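Side-chain contacts in response regulator receiver domain protein (CheY-like) (Methylobacillus flagellatus KT, PDB 3I42), which probably acts as a phosphorylation-controlled receiver domain in two-component signal transduction: residues A[64-67]-A[68-72]; A[93-96]-A[97-101]; A[10-13]-A[14-17]; A[36-39]-A[40-43]. All coordinates share one frame; numbering follows the deposited sequence.

Interaction 1 of 4, residues A[64-67]-A[68-72]; sequences ALVK and QLRAL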
ATOM      1  N   ALA A  64      10.589   0.868 -10.805  1.00 30.50           N
ATOM      2  CA  ALA A  64      11.076   2.013 -11.559  1.00 30.02           C
ATOM      3  C   ALA A  64      10.062   2.346 -12.671  1.00 29.53           C
ATOM      4  O   ALA A  64       9.840   3.508 -12.995  1.00 30.45           O
ATOM      5  CB  ALA A  64      12.463   1.720 -12.143  1.00 28.97           C
ATOM      6  N   LEU A  65       9.413   1.342 -13.245  1.00 28.81           N
ATOM      7  CA  LEU A  65       8.424   1.631 -14.293  1.00 27.85           C
ATOM      8  C   LEU A  65       7.185   2.366 -13.772  1.00 28.07           C
ATOM      9  O   LEU A  65       6.701   3.287 -14.417  1.00 28.20           O
ATOM     10  CB  LEU A  65       8.011   0.372 -15.076  1.00 27.85           C
ATOM     11  CG  LEU A  65       6.987   0.625 -16.183  1.00 27.89           C
ATOM     12  CD1 LEU A  65       7.561   1.517 -17.314  1.00 28.45           C
ATOM     13  CD2 LEU A  65       6.540  -0.691 -16.773  1.00 28.56           C
ATOM     14  N   VAL A  66       6.645   1.973 -12.624  1.00 28.57           N
ATOM     15  CA  VAL A  66       5.396   2.603 -12.177  1.00 28.84           C
ATOM     16  C   VAL A  66       5.631   4.101 -11.844  1.00 30.08           C
ATOM     17  O   VAL A  66       4.770   4.934 -12.088  1.00 30.29           O
ATOM     18  CB  VAL A  66       4.737   1.843 -11.011  1.00 27.84           C
ATOM     19  CG1 VAL A  66       5.503   2.026  -9.761  1.00 27.55           C
ATOM     20  CG2 VAL A  66       3.289   2.320 -10.805  1.00 28.11           C
ATOM     21  N   LYS A  67       6.809   4.430 -11.329  1.00 31.69           N
ATOM     22  CA  LYS A  67       7.188   5.834 -11.098  1.00 33.34           C
ATOM     23  C   LYS A  67       7.172   6.639 -12.373  1.00 33.90           C
ATOM     24  O   LYS A  67       6.722   7.777 -12.343  1.00 34.75           O
ATOM     25  CB  LYS A  67       8.572   5.944 -10.500  1.00 33.70           C
ATOM     26  CG  LYS A  67       8.697   5.428  -9.121  1.00 34.41           C
ATOM     27  CD  LYS A  67      10.157   5.542  -8.669  1.00 38.36           C
ATOM     28  CE  LYS A  67      10.305   5.050  -7.244  1.00 39.89           C
ATOM     29  NZ  LYS A  67      11.641   4.387  -7.064  1.00 44.79           N
ATOM     30  N   GLN A  68       7.639   6.065 -13.489  1.00 34.57           N
ATOM     31  CA  GLN A  68       7.561   6.754 -14.800  1.00 35.25           C
ATOM     32  C   GLN A  68       6.141   6.935 -15.297  1.00 35.51           C
ATOM     33  O   GLN A  68       5.766   8.023 -15.749  1.00 35.78           O
ATOM     34  CB  GLN A  68       8.344   6.052 -15.928  1.00 35.64           C
ATOM     35  CG  GLN A  68       9.723   5.429 -15.616  1.00 39.64           C
ATOM     36  CD  GLN A  68      10.656   6.337 -14.824  1.00 45.05           C
ATOM     37  OE1 GLN A  68      10.929   7.458 -15.242  1.00 49.29           O
ATOM     38  NE2 GLN A  68      11.172   5.840 -13.679  1.00 43.85           N
ATOM     39  N   LEU A  69       5.352   5.861 -15.253  1.00 35.46           N
ATOM     40  CA  LEU A  69       3.970   5.885 -15.762  1.00 34.85           C
ATOM     41  C   LEU A  69       3.080   6.858 -14.999  1.00 35.04           C
ATOM     42  O   LEU A  69       2.276   7.573 -15.607  1.00 34.84           O
ATOM     43  CB  LEU A  69       3.349   4.475 -15.736  1.00 34.31           C
ATOM     44  CG  LEU A  69       4.044   3.360 -16.517  1.00 33.67           C
ATOM     45  CD1 LEU A  69       3.323   2.005 -16.303  1.00 31.15           C
ATOM     46  CD2 LEU A  69       4.121   3.686 -18.008  1.00 32.96           C
ATOM     47  N   ARG A  70       3.237   6.901 -13.679  1.00 35.65           N
ATOM     48  CA  ARG A  70       2.521   7.873 -12.857  1.00 37.41           C
ATOM     49  C   ARG A  70       2.820   9.325 -13.242  1.00 38.85           C
ATOM     50  O   ARG A  70       1.976  10.208 -13.053  1.00 39.42           O
ATOM     51  CB  ARG A  70       2.870   7.689 -11.392  1.00 37.34           C
ATOM     52  CG  ARG A  70       2.129   6.545 -10.710  1.00 38.74           C
ATOM     53  CD  ARG A  70       2.220   6.669  -9.190  1.00 40.39           C
ATOM     54  NE  ARG A  70       1.547   5.557  -8.528  1.00 41.68           N
ATOM     55  CZ  ARG A  70       0.225   5.437  -8.421  1.00 42.91           C
ATOM     56  NH1 ARG A  70      -0.593   6.363  -8.940  1.00 40.86           N
ATOM     57  NH2 ARG A  70      -0.279   4.375  -7.811  1.00 42.72           N
ATOM     58  N   ALA A  71       4.031   9.568 -13.749  1.00 39.76           N
ATOM     59  CA  ALA A  71       4.468  10.922 -14.085  1.00 41.26           C
ATOM     60  C   ALA A  71       4.065  11.329 -15.500  1.00 42.33           C
ATOM     61  O   ALA A  71       4.199  12.481 -15.861  1.00 43.32           O
ATOM     62  CB  ALA A  71       5.994  11.079 -13.878  1.00 40.40           C
ATOM     63  N   LEU A  72       3.574  10.398 -16.306  1.00 43.79           N
ATOM     64  CA  LEU A  72       3.046  10.758 -17.614  1.00 45.44           C
ATOM     65  C   LEU A  72       1.807  11.641 -17.482  1.00 47.43           C
ATOM     66  O   LEU A  72       1.086  11.556 -16.473  1.00 47.78           O
ATOM     67  CB  LEU A  72       2.705   9.521 -18.423  1.00 44.43           C
ATOM     68  CG  LEU A  72       3.864   8.815 -19.089  1.00 44.77           C
ATOM     69  CD1 LEU A  72       3.403   7.449 -19.583  1.00 45.48           C
ATOM     70  CD2 LEU A  72       4.377   9.650 -20.241  1.00 43.71           C
TER

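Interaction 2 of 4, residues A[93-96]-A[97-101]; sequences KEAC and ELFDF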
ATOM      1  N   LYS A  93       8.889  -0.647   1.018  1.00 50.16           N
ATOM      2  CA  LYS A  93       8.189   0.583   1.375  1.00 48.23           C
ATOM      3  C   LYS A  93       7.614   1.385   0.189  1.00 47.26           C
ATOM      4  O   LYS A  93       6.457   1.806   0.231  1.00 45.95           O
ATOM      5  CB  LYS A  93       9.149   1.457   2.181  1.00 48.00           C
ATOM      6  CG  LYS A  93       8.546   2.717   2.657  1.00 47.45           C
ATOM      7  CD  LYS A  93       9.540   3.469   3.492  1.00 48.26           C
ATOM      8  CE  LYS A  93       8.901   4.749   3.966  1.00 48.81           C
ATOM      9  NZ  LYS A  93       8.519   5.594   2.805  1.00 50.05           N
ATOM     10  N   GLU A  94       8.446   1.623  -0.830  1.00 45.87           N
ATOM     11  CA  GLU A  94       8.055   2.375  -2.032  1.00 45.57           C
ATOM     12  C   GLU A  94       7.028   1.628  -2.891  1.00 43.65           C
ATOM     13  O   GLU A  94       6.148   2.242  -3.466  1.00 43.38           O
ATOM     14  CB  GLU A  94       9.288   2.741  -2.882  1.00 45.96           C
ATOM     15  CG  GLU A  94       9.940   4.084  -2.523  1.00 49.88           C
ATOM     16  CD  GLU A  94      10.552   4.795  -3.748  1.00 54.83           C
ATOM     17  OE1 GLU A  94      11.447   4.176  -4.403  1.00 54.60           O
ATOM     18  OE2 GLU A  94      10.130   5.957  -4.052  1.00 55.60           O
ATOM     19  N   ALA A  95       7.149   0.308  -2.965  1.00 42.38           N
ATOM     20  CA  ALA A  95       6.163  -0.519  -3.678  1.00 41.84           C
ATOM     21  C   ALA A  95       4.781  -0.442  -3.026  1.00 41.28           C
ATOM     22  O   ALA A  95       3.780  -0.238  -3.698  1.00 41.64           O
ATOM     23  CB  ALA A  95       6.642  -1.962  -3.790  1.00 41.55           C
ATOM     24  N   CYS A  96       4.733  -0.593  -1.710  1.00 41.44           N
ATOM     25  CA  CYS A  96       3.522  -0.295  -0.942  1.00 41.16           C
ATOM     26  C   CYS A  96       2.944   1.089  -1.280  1.00 37.31           C
ATOM     27  O   CYS A  96       1.728   1.245  -1.466  1.00 34.93           O
ATOM     28  CB  CYS A  96       3.821  -0.392   0.552  1.00 41.84           C
ATOM     29  SG  CYS A  96       4.159  -2.077   1.151  1.00 51.07           S
ATOM     30  N   GLU A  97       3.813   2.089  -1.418  1.00 38.85           N
ATOM     31  CA  GLU A  97       3.326   3.453  -1.631  1.00 35.17           C
ATOM     32  C   GLU A  97       2.854   3.713  -3.053  1.00 28.62           C
ATOM     33  O   GLU A  97       1.868   4.419  -3.249  1.00 38.77           O
ATOM     34  CB  GLU A  97       4.383   4.466  -1.207  1.00 50.39           C
ATOM     35  CG  GLU A  97       4.682   4.388   0.288  1.00 45.97           C
ATOM     36  CD  GLU A  97       5.835   5.255   0.719  1.00147.31           C
ATOM     37  OE1 GLU A  97       6.707   5.509  -0.129  1.00 43.77           O
ATOM     38  OE2 GLU A  97       5.874   5.673   1.900  1.00 53.43           O
ATOM     39  N   LEU A  98       3.551   3.147  -4.032  1.00 33.58           N
ATOM     40  CA  LEU A  98       3.334   3.501  -5.451  1.00 32.19           C
ATOM     41  C   LEU A  98       2.371   2.611  -6.233  1.00 33.47           C
ATOM     42  O   LEU A  98       1.927   2.984  -7.331  1.00 29.26           O
ATOM     43  CB  LEU A  98       4.675   3.535  -6.175  1.00 41.85           C
ATOM     44  CG  LEU A  98       5.618   4.695  -5.863  1.00 47.99           C
ATOM     45  CD1 LEU A  98       7.038   4.222  -6.040  1.00 66.44           C
ATOM     46  CD2 LEU A  98       5.304   5.871  -6.777  1.00 42.98           C
ATOM     47  N   PHE A  99       2.065   1.424  -5.707  1.00 27.24           N
ATOM     48  CA  PHE A  99       1.015   0.608  -6.347  1.00 31.92           C
ATOM     49  C   PHE A  99      -0.265   0.699  -5.544  1.00 31.23           C
ATOM     50  O   PHE A  99      -0.240   0.942  -4.346  1.00 33.17           O
ATOM     51  CB  PHE A  99       1.426  -0.839  -6.448  1.00 23.92           C
ATOM     52  CG  PHE A  99       2.485  -1.097  -7.441  1.00 28.90           C
ATOM     53  CD1 PHE A  99       2.161  -1.303  -8.783  1.00 24.14           C
ATOM     54  CD2 PHE A  99       3.811  -1.180  -7.040  1.00 25.72           C
ATOM     55  CE1 PHE A  99       3.154  -1.561  -9.726  1.00 38.70           C
ATOM     56  CE2 PHE A  99       4.824  -1.430  -7.978  1.00 30.56           C
ATOM     57  CZ  PHE A  99       4.496  -1.629  -9.325  1.00 29.64           C
ATOM     58  N   ASP A 100      -1.389   0.508  -6.212  1.00 32.22           N
ATOM     59  CA  ASP A 100      -2.681   0.575  -5.552  1.00 24.23           C
ATOM     60  C   ASP A 100      -3.156  -0.816  -5.107  1.00 25.96           C
ATOM     61  O   ASP A 100      -3.866  -0.938  -4.109  1.00 37.49           O
ATOM     62  CB  ASP A 100      -3.695   1.217  -6.509  1.00 23.93           C
ATOM     63  CG  ASP A 100      -3.264   2.608  -6.974  1.00 36.58           C
ATOM     64  OD1 ASP A 100      -3.193   3.519  -6.125  1.00 63.74           O
ATOM     65  OD2 ASP A 100      -2.994   2.780  -8.181  1.00 36.32           O
ATOM     66  N   PHE A 101      -2.773  -1.841  -5.865  1.00 31.13           N
ATOM     67  CA  PHE A 101      -3.176  -3.225  -5.600  1.00 26.84           C
ATOM     68  C   PHE A 101      -2.005  -4.131  -5.870  1.00 39.25           C
ATOM     69  O   PHE A 101      -1.076  -3.786  -6.583  1.00 27.95           O
ATOM     70  CB  PHE A 101      -4.381  -3.669  -6.477  1.00 19.52           C
ATOM     71  CG  PHE A 101      -5.563  -2.731  -6.424  1.00 33.01           C
ATOM     72  CD1 PHE A 101      -6.526  -2.847  -5.432  1.00 36.59           C
ATOM     73  CD2 PHE A 101      -5.712  -1.728  -7.369  1.00 24.18           C
ATOM     74  CE1 PHE A 101      -7.595  -1.966  -5.384  1.00 35.86           C
ATOM     75  CE2 PHE A 101      -6.804  -0.850  -7.339  1.00 35.20           C
ATOM     76  CZ  PHE A 101      -7.733  -0.961  -6.354  1.00 34.27           C
TER
HETATM   77  O   HOH W   1      -0.786   2.099  -1.571  1.00 54.68           O

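Interaction 3 of 4, residues A[10-13]-A[14-17]; sequences EDYQ and AAAE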
ATOM      1  N   GLU A  10       4.131  -7.450 -19.281  1.00 30.90           N
ATOM      2  CA  GLU A  10       4.573  -8.799 -19.002  1.00 34.00           C
ATOM      3  C   GLU A  10       5.301  -9.272 -20.239  1.00 35.09           C
ATOM      4  O   GLU A  10       4.759  -9.161 -21.357  1.00 36.27           O
ATOM      5  CB  GLU A  10       3.333  -9.685 -18.715  1.00 34.20           C
ATOM      6  CG  GLU A  10       3.542 -11.181 -18.887  1.00 37.92           C
ATOM      7  CD  GLU A  10       4.696 -11.721 -18.057  1.00 43.38           C
ATOM      8  OE1 GLU A  10       4.715 -11.467 -16.832  1.00 43.49           O
ATOM      9  OE2 GLU A  10       5.580 -12.412 -18.628  1.00 46.47           O
ATOM     10  N   ASP A  11       6.512  -9.788 -20.054  1.00 36.15           N
ATOM     11  CA  ASP A  11       7.367 -10.141 -21.197  1.00 37.98           C
ATOM     12  C   ASP A  11       7.162 -11.524 -21.807  1.00 38.22           C
ATOM     13  O   ASP A  11       7.586 -11.745 -22.954  1.00 39.43           O
ATOM     14  CB  ASP A  11       8.846  -9.961 -20.869  1.00 39.06           C
ATOM     15  CG  ASP A  11       9.248 -10.676 -19.614  1.00 42.46           C
ATOM     16  OD1 ASP A  11       8.545 -10.531 -18.585  1.00 46.70           O
ATOM     17  OD2 ASP A  11      10.284 -11.383 -19.664  1.00 49.54           O
ATOM     18  N   TYR A  12       6.528 -12.437 -21.070  1.00 36.94           N
ATOM     19  CA  TYR A  12       6.260 -13.783 -21.577  1.00 36.37           C
ATOM     20  C   TYR A  12       4.931 -13.835 -22.323  1.00 35.17           C
ATOM     21  O   TYR A  12       3.878 -13.709 -21.713  1.00 33.65           O
ATOM     22  CB  TYR A  12       6.284 -14.817 -20.427  1.00 36.64           C
ATOM     23  CG  TYR A  12       6.122 -16.251 -20.917  1.00 39.69           C
ATOM     24  CD1 TYR A  12       6.652 -16.652 -22.154  1.00 40.07           C
ATOM     25  CD2 TYR A  12       5.446 -17.200 -20.146  1.00 39.57           C
ATOM     26  CE1 TYR A  12       6.492 -17.957 -22.615  1.00 42.77           C
ATOM     27  CE2 TYR A  12       5.298 -18.515 -20.597  1.00 41.96           C
ATOM     28  CZ  TYR A  12       5.817 -18.879 -21.825  1.00 42.37           C
ATOM     29  OH  TYR A  12       5.671 -20.169 -22.265  1.00 44.93           O
ATOM     30  N   GLN A  13       4.979 -14.014 -23.642  1.00 35.06           N
ATOM     31  CA  GLN A  13       3.757 -13.970 -24.449  1.00 34.78           C
ATOM     32  C   GLN A  13       2.644 -14.865 -23.884  1.00 34.32           C
ATOM     33  O   GLN A  13       1.522 -14.407 -23.656  1.00 34.10           O
ATOM     34  CB  GLN A  13       4.064 -14.368 -25.882  1.00 35.46           C
ATOM     35  CG  GLN A  13       2.811 -14.480 -26.724  1.00 36.82           C
ATOM     36  CD  GLN A  13       3.069 -15.092 -28.078  1.00 41.20           C
ATOM     37  OE1 GLN A  13       4.219 -15.322 -28.458  1.00 42.58           O
ATOM     38  NE2 GLN A  13       1.991 -15.331 -28.844  1.00 42.32           N
ATOM     39  N   ALA A  14       2.956 -16.139 -23.660  1.00 33.48           N
ATOM     40  CA  ALA A  14       1.955 -17.081 -23.174  1.00 33.73           C
ATOM     41  C   ALA A  14       1.327 -16.652 -21.825  1.00 33.47           C
ATOM     42  O   ALA A  14       0.115 -16.729 -21.671  1.00 32.90           O
ATOM     43  CB  ALA A  14       2.541 -18.494 -23.095  1.00 33.48           C
ATOM     44  N   ALA A  15       2.140 -16.181 -20.873  1.00 32.71           N
ATOM     45  CA  ALA A  15       1.599 -15.621 -19.615  1.00 32.88           C
ATOM     46  C   ALA A  15       0.716 -14.398 -19.864  1.00 32.76           C
ATOM     47  O   ALA A  15      -0.310 -14.209 -19.209  1.00 32.49           O
ATOM     48  CB  ALA A  15       2.721 -15.268 -18.639  1.00 32.13           C
ATOM     49  N   ALA A  16       1.129 -13.565 -20.813  1.00 32.56           N
ATOM     50  CA  ALA A  16       0.391 -12.351 -21.140  1.00 33.38           C
ATOM     51  C   ALA A  16      -1.004 -12.637 -21.704  1.00 33.48           C
ATOM     52  O   ALA A  16      -1.993 -12.025 -21.282  1.00 34.48           O
ATOM     53  CB  ALA A  16       1.209 -11.468 -22.111  1.00 32.66           C
ATOM     54  N   GLU A  17      -1.080 -13.563 -22.653  1.00 33.88           N
ATOM     55  CA  GLU A  17      -2.338 -13.963 -23.255  1.00 34.69           C
ATOM     56  C   GLU A  17      -3.320 -14.586 -22.250  1.00 34.43           C
ATOM     57  O   GLU A  17      -4.512 -14.297 -22.288  1.00 34.71           O
ATOM     58  CB  GLU A  17      -2.048 -14.931 -24.410  1.00 35.93           C
ATOM     59  CG  GLU A  17      -1.157 -14.320 -25.535  1.00 37.42           C
ATOM     60  CD  GLU A  17      -0.694 -15.375 -26.584  1.00 44.36           C
ATOM     61  OE1 GLU A  17      -0.642 -16.586 -26.232  1.00 44.54           O
ATOM     62  OE2 GLU A  17      -0.369 -14.995 -27.755  1.00 44.64           O
TER

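Interaction 4 of 4, residues A[36-39]-A[40-43]; sequences GTDA and LHAM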
ATOM      1  N   GLY A  36       8.977  -2.323 -20.460  1.00 34.58           N
ATOM      2  CA  GLY A  36       8.746  -0.985 -19.901  1.00 34.95           C
ATOM      3  C   GLY A  36       8.610   0.073 -20.984  1.00 35.24           C
ATOM      4  O   GLY A  36       7.672   0.867 -20.962  1.00 34.84           O
ATOM      5  N   THR A  37       9.529   0.073 -21.958  1.00 36.29           N
ATOM      6  CA  THR A  37       9.492   1.040 -23.094  1.00 37.50           C
ATOM      7  C   THR A  37       8.157   1.024 -23.806  1.00 37.51           C
ATOM      8  O   THR A  37       7.581   2.078 -24.091  1.00 37.36           O
ATOM      9  CB  THR A  37      10.539   0.707 -24.170  1.00 37.51           C
ATOM     10  OG1 THR A  37      11.632   0.045 -23.555  1.00 40.18           O
ATOM     11  CG2 THR A  37      11.042   1.964 -24.877  1.00 38.88           C
ATOM     12  N   ASP A  38       7.669  -0.184 -24.107  1.00 38.28           N
ATOM     13  CA  ASP A  38       6.406  -0.309 -24.829  1.00 38.55           C
ATOM     14  C   ASP A  38       5.237   0.180 -23.992  1.00 38.10           C
ATOM     15  O   ASP A  38       4.313   0.826 -24.529  1.00 38.09           O
ATOM     16  CB  ASP A  38       6.210  -1.733 -25.331  1.00 39.55           C
ATOM     17  CG  ASP A  38       7.007  -2.010 -26.599  1.00 42.45           C
ATOM     18  OD1 ASP A  38       7.747  -1.103 -27.070  1.00 47.15           O
ATOM     19  OD2 ASP A  38       6.893  -3.126 -27.138  1.00 43.82           O
ATOM     20  N   ALA A  39       5.310  -0.079 -22.681  1.00 36.96           N
ATOM     21  CA  ALA A  39       4.313   0.429 -21.726  1.00 37.68           C
ATOM     22  C   ALA A  39       4.214   1.959 -21.733  1.00 38.16           C
ATOM     23  O   ALA A  39       3.110   2.523 -21.816  1.00 37.68           O
ATOM     24  CB  ALA A  39       4.598  -0.070 -20.315  1.00 36.35           C
ATOM     25  N   LEU A  40       5.364   2.619 -21.611  1.00 39.32           N
ATOM     26  CA  LEU A  40       5.446   4.085 -21.785  1.00 40.96           C
ATOM     27  C   LEU A  40       4.846   4.547 -23.097  1.00 41.53           C
ATOM     28  O   LEU A  40       4.015   5.424 -23.087  1.00 41.65           O
ATOM     29  CB  LEU A  40       6.891   4.571 -21.674  1.00 40.92           C
ATOM     30  CG  LEU A  40       7.326   4.595 -20.204  1.00 43.93           C
ATOM     31  CD1 LEU A  40       8.849   4.507 -20.080  1.00 45.06           C
ATOM     32  CD2 LEU A  40       6.794   5.830 -19.493  1.00 44.72           C
ATOM     33  N   HIS A  41       5.225   3.936 -24.221  1.00 43.28           N
ATOM     34  CA  HIS A  41       4.581   4.289 -25.502  1.00 45.49           C
ATOM     35  C   HIS A  41       3.088   4.042 -25.504  1.00 45.84           C
ATOM     36  O   HIS A  41       2.337   4.871 -26.031  1.00 46.65           O
ATOM     37  CB  HIS A  41       5.232   3.586 -26.689  1.00 46.50           C
ATOM     38  CG  HIS A  41       6.639   4.035 -26.951  1.00 51.80           C
ATOM     39  ND1 HIS A  41       7.715   3.167 -26.942  1.00 56.44           N
ATOM     40  CD2 HIS A  41       7.153   5.265 -27.205  1.00 55.78           C
ATOM     41  CE1 HIS A  41       8.827   3.842 -27.186  1.00 56.84           C
ATOM     42  NE2 HIS A  41       8.514   5.117 -27.349  1.00 57.31           N
ATOM     43  N   ALA A  42       2.648   2.921 -24.908  1.00 46.14           N
ATOM     44  CA  ALA A  42       1.206   2.592 -24.832  1.00 46.34           C
ATOM     45  C   ALA A  42       0.431   3.581 -23.970  1.00 46.81           C
ATOM     46  O   ALA A  42      -0.674   3.994 -24.313  1.00 46.73           O
ATOM     47  CB  ALA A  42       0.984   1.152 -24.340  1.00 45.03           C
ATOM     48  N   MET A  43       1.012   3.971 -22.847  1.00 47.99           N
ATOM     49  CA  MET A  43       0.310   4.865 -21.926  1.00 49.25           C
ATOM     50  C   MET A  43       0.314   6.313 -22.407  1.00 50.81           C
ATOM     51  O   MET A  43      -0.511   7.121 -21.964  1.00 50.85           O
ATOM     52  CB  MET A  43       0.915   4.755 -20.540  1.00 48.94           C
ATOM     53  CG  MET A  43       0.545   3.460 -19.888  1.00 47.38           C
ATOM     54  SD  MET A  43      -0.355   3.708 -18.394  1.00 46.12           S
ATOM     55  CE  MET A  43      -1.484   5.051 -18.735  1.00 46.46           C
TER

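Interaction 1 of 4, residues A[64-67]-A[68-72]
Helix 62-71 is the connection of the beta-alpha-beta unit between strands 50-54 and 79-84, and L65 and L69, one turn apart, meet on its buried side. CG of L65 is 3.9 Å from CD1 of L69. The two isobutyl groups cross obliquely, with CD1 of L65 reaching CG and CD2 of L69. The two leucines start differently: CG of L65 stands anti to its own N (chi1 -180°), whereas CG of L69 stands beside its own N (chi1 -58°). This brings the branches together although L65 sets out away from the next turn. L69 also packs on V51, I53, F80 and L40. With the L69 isobutyl group cut back to an alanine, a gap is likely to open between this helix, the sheet and helix 36-45, and the end of L65 to be less firmly held. Q68, beside L69 in sequence, is exposed but still touches L40. Its chain bends at chi2 (-47°) and folds back along the helix. NE2 of Q68 then donates to O of A64 at 2.8 Å, and A64 O lies close to the plane of the amide. The backbone N of Q68 gives the same oxygen a weak bond of 3.4 Å, and this carbonyl therefore has two donors. Aliphatic residues on the sheet side and polar ones on the outer side make this an amphipathic helix of the CheY-like receiver fold.

Interaction 2 of 4, residues A[93-96]-A[97-101]
K93 leaves the helix with CG anti to its own N (chi1 -178°) and stays extended to CE, then turns at its last bond (chi4 -61°), while E97 keeps CG beside its own N (chi1 -64°). The two chains cross and form an i to i+4 salt bridge on helix 93-98 of the CheY-like receiver domain. NZ of K93 is 2.8 Å from OE2 of E97. The ammonium meets this oxygen from above the carboxylate plane. CG of E97 also passes 3.1 Å from O of K93, and the glutamate chain therefore lies against the helix backbone.

E94 and L98 lie side by side on the next strip of the helix and point the same way. CD1 of L98 is 4.1 Å from OE2 of E94, a loose contact. The carboxylate of E94 has its stronger partner elsewhere, in a salt bridge to K67 on helix 62-71. C96 takes the helix into the dimer: its SG forms a disulfide with SG of C96 of the second subunit.

The helix ends here, and F99 is the first residue with non-helical backbone angles. Its ring packs inward on V66, F80 and A82. A95 O lies at the ring edge, 3.5 Å from CD2 of F99, and CB of A95 is a looser neighbour of the same carbon. N of F99 still donates to O of A95. One water spans the helix end, donating to O of C96 at 2.7 Å and to O of F99 at 3.1 Å.

Interaction 3 of 4, residues A[10-13]-A[14-17]
Y12 holds the N-cap position of helix 13-25, and its O accepts the N-H of A16 at 2.9 Å, the bond that opens the first turn. E17 N bonds O of Q13 likewise. The ring of Y12 turns back over this turn because its CG is anti to the backbone N (chi1 -175°). CB of A14 sits over one ring face in a CH-pi contact, 3.5 Å from CZ of Y12. CB of A15 is 3.7 Å from CD2 of Y12. Before the cap, OE2 of E10 accepts N of Y12 at 2.6 Å on its anti side. CG of E10 also rests 4.0 Å from CB of A16. Beside Y32 of strand 28-33, NE2 of Q13 donates to OE2 of E17 at 2.6 Å in a nearly straight bond (171°). The amide and carboxylate planes are almost perpendicular, and the donor comes from above the carboxylate. Losing the E17 carboxylate to an alanine here is likely to leave the Q13 amide without this acceptor and freer to turn. E10 OE1 lies close to D54 OD2, the predicted phosphorylation site. An acidic loop beside this aspartate is consistent with the acidic pocket typical of receiver domains.

Interaction 4 of 4, residues A[36-39]-A[40-43]
G36 begins the first turn of helix 36-45, and its O accepts N of L40 at 3.0 Å. The side chain of L40 runs back over this carbonyl, with CD1 of L40 3.9 Å from O of G36. The N of G36 is held by D59, whose carboxylate also bonds OG1 of T37.

The methyl of T37 and the H41 ring lie side by side one turn apart and point the same way. CG2 of T37 is 3.7 Å from CE1 of H41. The ring gets there because CG of H41 stands beside its own N (chi1 -67°). ND1 of H41 is 3.1 Å from O of T37, but the angle is too poor for a hydrogen bond. That oxygen is taken instead by the backbone N of H41.

D38 presents OD1 near the plane of the H41 ring, at its edge. OD1 of D38 is 4.3 Å from ND1 of H41. The O of D38 accepts N of A42.

A39 is buried. Its methyl faces V9, V33 and L65, while its O accepts N of M43 at 2.7 Å. CG of M43 passes 3.3 Å from that oxygen, and the bent chain beyond it packs on L7 and L69. A39 and A42 lie against the sheet and L40 and M43 against helix 62-71, the helix-on-sheet packing of the alpha/beta receiver fold.

Overall arrangement
All four contacts are local, within a helix or at its end. Interactions 1 and 4 lie on neighbouring helices with centres 10 Å apart, and they meet through leucines: CD2 of L69 is 3.7 Å from CD2 of L40. Interaction 1 also touches interaction 2, but there the link is polar, a K67-E94 salt bridge and a probable hydrogen bond from R70 to O of L98. Interactions 1, 2 and 4 are partly buried. Interaction 3 is a surface contact that touches none of the others; its E10 carboxylate lies close to D54, the predicted phosphorylation site. Interaction 2 alone reaches the second subunit, through its disulfide.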